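Local coordinates for calcium homeostasis modulator protein 5 (Homo sapiens, PDB 7D60), which assembles into undecameric, cone-shaped large-pore channels of the membrane, whose gating and ion conductance are likely regulated by membrane lipids, at residues 143-148 / 165-170; 128-133 / 173-178. All coordinates share one frame; numbering follows the deposited sequence.

Contact 1: 143-148 / 165-170; sequences KGKPKE and PTVNEE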
ATOM      1  N   LYS A 143     -52.951  35.432 -11.822  1.00 86.44           N
ATOM      2  CA  LYS A 143     -54.389  35.184 -11.813  1.00 86.44           C
ATOM      3  C   LYS A 143     -55.043  35.664 -10.522  1.00 86.44           C
ATOM      4  O   LYS A 143     -55.961  36.489 -10.554  1.00 86.44           O
ATOM      5  CB  LYS A 143     -54.668  33.692 -12.029  1.00 86.44           C
ATOM      6  CG  LYS A 143     -56.014  33.392 -12.667  1.00 86.44           C
ATOM      7  CD  LYS A 143     -56.227  34.202 -13.934  1.00 86.44           C
ATOM      8  CE  LYS A 143     -57.561  33.875 -14.581  1.00 86.44           C
ATOM      9  NZ  LYS A 143     -57.808  34.697 -15.798  1.00 86.44           N
ATOM     10  N   GLY A 144     -54.583  35.161  -9.381  1.00 82.72           N
ATOM     11  CA  GLY A 144     -55.140  35.555  -8.102  1.00 82.72           C
ATOM     12  C   GLY A 144     -54.125  36.245  -7.219  1.00 82.72           C
ATOM     13  O   GLY A 144     -54.077  36.013  -6.008  1.00 82.72           O
ATOM     14  N   LYS A 145     -53.311  37.090  -7.819  1.00 79.80           N
ATOM     15  CA  LYS A 145     -52.239  37.820  -7.171  1.00 79.80           C
ATOM     16  C   LYS A 145     -52.644  39.270  -6.946  1.00 79.80           C
ATOM     17  O   LYS A 145     -53.608  39.751  -7.547  1.00 79.80           O
ATOM     18  CB  LYS A 145     -50.972  37.751  -8.034  1.00 79.80           C
ATOM     19  CG  LYS A 145     -50.735  36.403  -8.672  1.00 79.80           C
ATOM     20  CD  LYS A 145     -50.335  35.356  -7.657  1.00 79.80           C
ATOM     21  CE  LYS A 145     -50.176  34.004  -8.330  1.00 79.80           C
ATOM     22  NZ  LYS A 145     -51.452  33.515  -8.917  1.00 79.80           N
ATOM     23  N   PRO A 146     -51.947  39.996  -6.067  1.00 82.47           N
ATOM     24  CA  PRO A 146     -52.192  41.438  -5.934  1.00 82.47           C
ATOM     25  C   PRO A 146     -51.824  42.212  -7.194  1.00 82.47           C
ATOM     26  O   PRO A 146     -51.220  41.700  -8.137  1.00 82.47           O
ATOM     27  CB  PRO A 146     -51.303  41.850  -4.755  1.00 82.47           C
ATOM     28  CG  PRO A 146     -50.432  40.673  -4.469  1.00 82.47           C
ATOM     29  CD  PRO A 146     -51.202  39.484  -4.904  1.00 82.47           C
ATOM     30  N   LYS A 147     -52.190  43.497  -7.182  1.00 83.25           N
ATOM     31  CA  LYS A 147     -52.117  44.324  -8.382  1.00 83.25           C
ATOM     32  C   LYS A 147     -50.693  44.704  -8.767  1.00 83.25           C
ATOM     33  O   LYS A 147     -50.479  45.201  -9.877  1.00 83.25           O
ATOM     34  CB  LYS A 147     -52.950  45.592  -8.194  1.00 83.25           C
ATOM     35  CG  LYS A 147     -53.672  46.036  -9.450  1.00 83.25           C
ATOM     36  CD  LYS A 147     -53.877  47.540  -9.471  1.00 83.25           C
ATOM     37  CE  LYS A 147     -54.381  48.001 -10.828  1.00 83.25           C
ATOM     38  NZ  LYS A 147     -54.309  49.481 -10.981  1.00 83.25           N
ATOM     39  N   GLU A 148     -49.715  44.482  -7.889  1.00 84.62           N
ATOM     40  CA  GLU A 148     -48.315  44.721  -8.210  1.00 84.62           C
ATOM     41  C   GLU A 148     -47.643  43.509  -8.852  1.00 84.62           C
ATOM     42  O   GLU A 148     -46.413  43.402  -8.817  1.00 84.62           O
ATOM     43  CB  GLU A 148     -47.553  45.147  -6.956  1.00 84.62           C
ATOM     44  CG  GLU A 148     -47.978  44.427  -5.693  1.00 84.62           C
ATOM     45  CD  GLU A 148     -47.323  44.999  -4.453  1.00 84.62           C
ATOM     46  OE1 GLU A 148     -46.338  45.753  -4.594  1.00 84.62           O
ATOM     47  OE2 GLU A 148     -47.796  44.701  -3.337  1.00 84.62           O
ATOM     48  N   PRO A 165     -43.447  38.034   0.616  1.00 75.09           N
ATOM     49  CA  PRO A 165     -42.627  36.955   0.022  1.00 75.09           C
ATOM     50  C   PRO A 165     -43.117  35.506   0.061  1.00 75.09           C
ATOM     51  O   PRO A 165     -42.430  34.629  -0.467  1.00 75.09           O
ATOM     52  CB  PRO A 165     -41.319  37.060   0.816  1.00 75.09           C
ATOM     53  CG  PRO A 165     -41.276  38.458   1.296  1.00 75.09           C
ATOM     54  CD  PRO A 165     -42.686  38.826   1.594  1.00 75.09           C
ATOM     55  N   THR A 166     -44.260  35.216   0.680  1.00 73.88           N
ATOM     56  CA  THR A 166     -44.921  33.952   0.390  1.00 73.88           C
ATOM     57  C   THR A 166     -45.627  33.975  -0.958  1.00 73.88           C
ATOM     58  O   THR A 166     -45.959  32.909  -1.484  1.00 73.88           O
ATOM     59  CB  THR A 166     -45.925  33.598   1.489  1.00 73.88           C
ATOM     60  OG1 THR A 166     -47.029  34.509   1.446  1.00 73.88           O
ATOM     61  CG2 THR A 166     -45.261  33.665   2.855  1.00 73.88           C
ATOM     62  N   VAL A 167     -45.870  35.158  -1.521  1.00 71.42           N
ATOM     63  CA  VAL A 167     -46.401  35.259  -2.875  1.00 71.42           C
ATOM     64  C   VAL A 167     -45.275  35.203  -3.906  1.00 71.42           C
ATOM     65  O   VAL A 167     -45.467  34.689  -5.011  1.00 71.42           O
ATOM     66  CB  VAL A 167     -47.242  36.542  -3.010  1.00 71.42           C
ATOM     67  CG1 VAL A 167     -47.978  36.601  -4.338  1.00 71.42           C
ATOM     68  CG2 VAL A 167     -48.240  36.628  -1.880  1.00 71.42           C
ATOM     69  N   ASN A 168     -44.084  35.691  -3.557  1.00 71.15           N
ATOM     70  CA  ASN A 168     -42.953  35.612  -4.474  1.00 71.15           C
ATOM     71  C   ASN A 168     -42.424  34.192  -4.597  1.00 71.15           C
ATOM     72  O   ASN A 168     -41.887  33.824  -5.645  1.00 71.15           O
ATOM     73  CB  ASN A 168     -41.829  36.540  -4.015  1.00 71.15           C
ATOM     74  CG  ASN A 168     -42.163  37.998  -4.215  1.00 71.15           C
ATOM     75  OD1 ASN A 168     -42.939  38.352  -5.098  1.00 71.15           O
ATOM     76  ND2 ASN A 168     -41.572  38.856  -3.395  1.00 71.15           N
ATOM     77  N   GLU A 169     -42.560  33.387  -3.548  1.00 68.81           N
ATOM     78  CA  GLU A 169     -42.063  32.021  -3.589  1.00 68.81           C
ATOM     79  C   GLU A 169     -42.970  31.092  -4.380  1.00 68.81           C
ATOM     80  O   GLU A 169     -42.525  30.017  -4.792  1.00 68.81           O
ATOM     81  CB  GLU A 169     -41.881  31.488  -2.167  1.00 68.81           C
ATOM     82  CG  GLU A 169     -40.816  30.414  -2.018  1.00 68.81           C
ATOM     83  CD  GLU A 169     -39.468  30.822  -2.589  1.00 68.81           C
ATOM     84  OE1 GLU A 169     -38.997  31.937  -2.283  1.00 68.81           O
ATOM     85  OE2 GLU A 169     -38.876  30.021  -3.340  1.00 68.81           O
ATOM     86  N   GLU A 170     -44.221  31.475  -4.607  1.00 65.34           N
ATOM     87  CA  GLU A 170     -45.121  30.674  -5.421  1.00 65.34           C
ATOM     88  C   GLU A 170     -45.298  31.231  -6.824  1.00 65.34           C
ATOM     89  O   GLU A 170     -45.997  30.618  -7.632  1.00 65.34           O
ATOM     90  CB  GLU A 170     -46.481  30.530  -4.735  1.00 65.34           C
ATOM     91  CG  GLU A 170     -47.202  31.822  -4.462  1.00 65.34           C
ATOM     92  CD  GLU A 170     -48.263  32.125  -5.496  1.00 65.34           C
ATOM     93  OE1 GLU A 170     -48.547  31.244  -6.335  1.00 65.34           O
ATOM     94  OE2 GLU A 170     -48.825  33.237  -5.458  1.00 65.34           O
TER

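Contact 2: 128-133 / 173-178; sequences AMSGTR and LSLQAQ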
ATOM      1  N   ALA A 128     -36.570  34.635 -18.582  1.00 41.08           N
ATOM      2  CA  ALA A 128     -37.075  35.199 -19.828  1.00 41.08           C
ATOM      3  C   ALA A 128     -38.575  35.465 -19.785  1.00 41.08           C
ATOM      4  O   ALA A 128     -39.049  36.431 -20.389  1.00 41.08           O
ATOM      5  CB  ALA A 128     -36.735  34.278 -20.996  1.00 41.08           C
ATOM      6  N   MET A 129     -39.345  34.621 -19.096  1.00 50.01           N
ATOM      7  CA  MET A 129     -40.789  34.809 -19.004  1.00 50.01           C
ATOM      8  C   MET A 129     -41.178  35.922 -18.038  1.00 50.01           C
ATOM      9  O   MET A 129     -42.302  36.426 -18.122  1.00 50.01           O
ATOM     10  CB  MET A 129     -41.456  33.489 -18.595  1.00 50.01           C
ATOM     11  CG  MET A 129     -42.951  33.368 -18.859  1.00 50.01           C
ATOM     12  SD  MET A 129     -43.517  34.138 -20.381  1.00 50.01           S
ATOM     13  CE  MET A 129     -43.103  32.881 -21.580  1.00 50.01           C
ATOM     14  N   SER A 130     -40.270  36.331 -17.146  1.00 51.34           N
ATOM     15  CA  SER A 130     -40.562  37.412 -16.210  1.00 51.34           C
ATOM     16  C   SER A 130     -40.748  38.743 -16.927  1.00 51.34           C
ATOM     17  O   SER A 130     -41.674  39.499 -16.614  1.00 51.34           O
ATOM     18  CB  SER A 130     -39.444  37.526 -15.181  1.00 51.34           C
ATOM     19  OG  SER A 130     -39.174  36.278 -14.586  1.00 51.34           O
ATOM     20  N   GLY A 131     -39.889  39.047 -17.889  1.00 54.68           N
ATOM     21  CA  GLY A 131     -40.003  40.302 -18.599  1.00 54.68           C
ATOM     22  C   GLY A 131     -40.802  40.214 -19.878  1.00 54.68           C
ATOM     23  O   GLY A 131     -40.330  40.656 -20.928  1.00 54.68           O
ATOM     24  N   THR A 132     -42.019  39.677 -19.815  1.00 64.78           N
ATOM     25  CA  THR A 132     -42.751  39.402 -21.048  1.00 64.78           C
ATOM     26  C   THR A 132     -43.453  40.639 -21.612  1.00 64.78           C
ATOM     27  O   THR A 132     -43.390  40.867 -22.825  1.00 64.78           O
ATOM     28  CB  THR A 132     -43.724  38.232 -20.841  1.00 64.78           C
ATOM     29  OG1 THR A 132     -44.524  38.052 -22.015  1.00 64.78           O
ATOM     30  CG2 THR A 132     -44.601  38.393 -19.609  1.00 64.78           C
ATOM     31  N   ARG A 133     -44.109  41.440 -20.757  1.00 73.44           N
ATOM     32  CA  ARG A 133     -44.769  42.706 -21.120  1.00 73.44           C
ATOM     33  C   ARG A 133     -45.808  42.546 -22.231  1.00 73.44           C
ATOM     34  O   ARG A 133     -45.922  43.381 -23.128  1.00 73.44           O
ATOM     35  CB  ARG A 133     -43.745  43.782 -21.502  1.00 73.44           C
ATOM     36  CG  ARG A 133     -42.932  44.329 -20.350  1.00 73.44           C
ATOM     37  CD  ARG A 133     -43.806  45.077 -19.366  1.00 73.44           C
ATOM     38  NE  ARG A 133     -44.059  44.287 -18.168  1.00 73.44           N
ATOM     39  CZ  ARG A 133     -45.047  44.516 -17.312  1.00 73.44           C
ATOM     40  NH1 ARG A 133     -45.891  45.517 -17.521  1.00 73.44           N
ATOM     41  NH2 ARG A 133     -45.192  43.739 -16.251  1.00 73.44           N
ATOM     42  N   LEU A 173     -42.533  29.089  -8.454  1.00 47.32           N
ATOM     43  CA  LEU A 173     -42.905  27.699  -8.657  1.00 47.32           C
ATOM     44  C   LEU A 173     -43.858  27.529  -9.823  1.00 47.32           C
ATOM     45  O   LEU A 173     -43.922  26.445 -10.406  1.00 47.32           O
ATOM     46  CB  LEU A 173     -43.551  27.129  -7.393  1.00 47.32           C
ATOM     47  CG  LEU A 173     -42.630  26.694  -6.257  1.00 47.32           C
ATOM     48  CD1 LEU A 173     -43.418  25.928  -5.221  1.00 47.32           C
ATOM     49  CD2 LEU A 173     -41.477  25.862  -6.768  1.00 47.32           C
ATOM     50  N   SER A 174     -44.595  28.575 -10.174  1.00 43.25           N
ATOM     51  CA  SER A 174     -45.513  28.495 -11.298  1.00 43.25           C
ATOM     52  C   SER A 174     -44.806  28.700 -12.627  1.00 43.25           C
ATOM     53  O   SER A 174     -45.332  28.304 -13.669  1.00 43.25           O
ATOM     54  CB  SER A 174     -46.626  29.525 -11.130  1.00 43.25           C
ATOM     55  OG  SER A 174     -47.499  29.520 -12.241  1.00 43.25           O
ATOM     56  N   LEU A 175     -43.630  29.323 -12.617  1.00 40.66           N
ATOM     57  CA  LEU A 175     -42.840  29.496 -13.827  1.00 40.66           C
ATOM     58  C   LEU A 175     -41.838  28.374 -14.019  1.00 40.66           C
ATOM     59  O   LEU A 175     -41.523  28.023 -15.157  1.00 40.66           O
ATOM     60  CB  LEU A 175     -42.096  30.832 -13.794  1.00 40.66           C
ATOM     61  CG  LEU A 175     -42.916  32.117 -13.871  1.00 40.66           C
ATOM     62  CD1 LEU A 175     -42.028  33.308 -13.607  1.00 40.66           C
ATOM     63  CD2 LEU A 175     -43.587  32.249 -15.213  1.00 40.66           C
ATOM     64  N   GLN A 176     -41.334  27.806 -12.931  1.00 38.44           N
ATOM     65  CA  GLN A 176     -40.425  26.674 -12.995  1.00 38.44           C
ATOM     66  C   GLN A 176     -41.135  25.390 -13.397  1.00 38.44           C
ATOM     67  O   GLN A 176     -40.477  24.437 -13.821  1.00 38.44           O
ATOM     68  CB  GLN A 176     -39.742  26.511 -11.638  1.00 38.44           C
ATOM     69  CG  GLN A 176     -38.448  25.728 -11.613  1.00 38.44           C
ATOM     70  CD  GLN A 176     -38.617  24.348 -11.016  1.00 38.44           C
ATOM     71  OE1 GLN A 176     -39.607  24.066 -10.346  1.00 38.44           O
ATOM     72  NE2 GLN A 176     -37.633  23.486 -11.235  1.00 38.44           N
ATOM     73  N   ALA A 177     -42.459  25.345 -13.284  1.00 34.13           N
ATOM     74  CA  ALA A 177     -43.243  24.198 -13.706  1.00 34.13           C
ATOM     75  C   ALA A 177     -43.801  24.340 -15.110  1.00 34.13           C
ATOM     76  O   ALA A 177     -44.119  23.327 -15.734  1.00 34.13           O
ATOM     77  CB  ALA A 177     -44.401  23.958 -12.733  1.00 34.13           C
ATOM     78  N   GLN A 178     -43.940  25.561 -15.615  1.00 34.43           N
ATOM     79  CA  GLN A 178     -44.331  25.750 -17.005  1.00 34.43           C
ATOM     80  C   GLN A 178     -43.205  25.396 -17.962  1.00 34.43           C
ATOM     81  O   GLN A 178     -43.468  25.020 -19.105  1.00 34.43           O
ATOM     82  CB  GLN A 178     -44.758  27.193 -17.241  1.00 34.43           C
ATOM     83  CG  GLN A 178     -46.235  27.437 -17.150  1.00 34.43           C
ATOM     84  CD  GLN A 178     -46.572  28.908 -17.214  1.00 34.43           C
ATOM     85  OE1 GLN A 178     -45.703  29.740 -17.451  1.00 34.43           O
ATOM     86  NE2 GLN A 178     -47.837  29.236 -17.003  1.00 34.43           N
TER

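Contact 1: 143-148 / 165-170
The aliphatic end of Lys145 lies against the carboxylate of Glu170, joining a small extracellular loop to the segment that leads into S4. The loop 143-148 fills the interval between Cys142 and Cys149, which are joined by a disulfide, so this is a short loop closed by that disulfide in the region linking S3 to S4, resting on the start of helix 168-203, the helix that goes on to form S4. The lysine meets the acid with its methylenes and not with its ammonium: CE of Lys145 is 3.3 Å from OE2 of Glu170, and CD of the same lysine is nearly as close to that oxygen. The chain is bent at chi2 and again at chi4 (-63°), and the last bend leaves NZ of Lys145 4.4 Å from OE2 of Glu170, farther off than the methylene before it and too long for a salt bridge. The opposite charges would probably still attract, weakened by solvent at this surface. Glu170 arrives from the opposite direction, its CG lodged between the backbone N and the carbonyl carbon (chi1 60°), and a bend at chi2 brings the carboxylate round to the lysine. An alanine here would remove the carboxylate and is likely to leave the Lys145 methylenes without their neighbour and its ammonium without this nearby negative charge. Beside the polar pair runs a thin apolar strip. Val167, three residues before Glu170, points at the loop, and its CG1 approaches CD of Lys145 at 4.3 Å. Pro146 borders the same methyl from the loop side and also packs on Met163. No hydrogen bond spans the two segments, which pass at loose van der Waals range, with CD of Pro146 4.4 Å from CG1 of Val167.

Contact 2: 128-133 / 173-178
Met129 and Leu175 cross obliquely, each having its CB directed at the opposing segment, and they join the extracellular end of S3 to the beginning of S4. This is side-chain packing between transmembrane helices, made where helix 123-130 runs out and helix 168-203 enters the membrane. Leu175 is the central piece: its forked end reaches across, and the two methyls go to different residues. CD2 of Leu175 lies 3.9 Å from CG of Met129, and the same methyl is 4.2 Å from CB of Met129, so it rests alongside the base of the methionine. The thioether takes little part. Met129 has its CG anti to the backbone N (chi1 -162°), which presents CG to the leucine, but the bend that follows at chi2 (37°) leads SD and CE off to another side. The other branch of the leucine, CD1, comes to 4.2 Å from OG of Ser130. That approach is no more than van der Waals packing, because the serine hydroxyl is hydrogen-bonded to the backbone O of Glu126, one turn earlier in its own helix; the polar atom is thus satisfied although buried, and a hydrocarbon can lie next to it. With CG of Leu175 set anti to its carbonyl carbon (chi1 -68°), the fork spans from the methionine to the serine. The backbones stay well separated, CA of Met129 lying 7.7 Å from CA of Leu175, and the contact is made through side chains. Short helix 138-141 joins the packing through Ile141, which touches both Met129 and Leu175, while other parts of segment 173-178 meet Lys40, Cys41 and Glu46 of a neighbouring subunit, in the connection between that subunit's helices 15-38 and 47-68.

How the contacts relate
Both contacts hold to helix 168-203, at successive points near its extracellular end, and their centres are 13 Å apart. Contact 1 is nested within the chain loop that contact 2 closes: the S3-S4 connection leaves from 128-133, passes through the disulfide-closed loop of 143-148, and returns by way of 165-170 to 173-178. Contact 1 is the more peripheral, its centre about 42 Å from that of the chain against about 30 Å for contact 2, and it is a surface contact where contact 2 is buried. A bound lipid lies near contact 2: Gln176, outside the packing itself, touches a 1,2-dioctanoyl-sn-glycero-3-phosphate, while the Leu175 side chain lies about 12 Å from a bound molecule of this lipid.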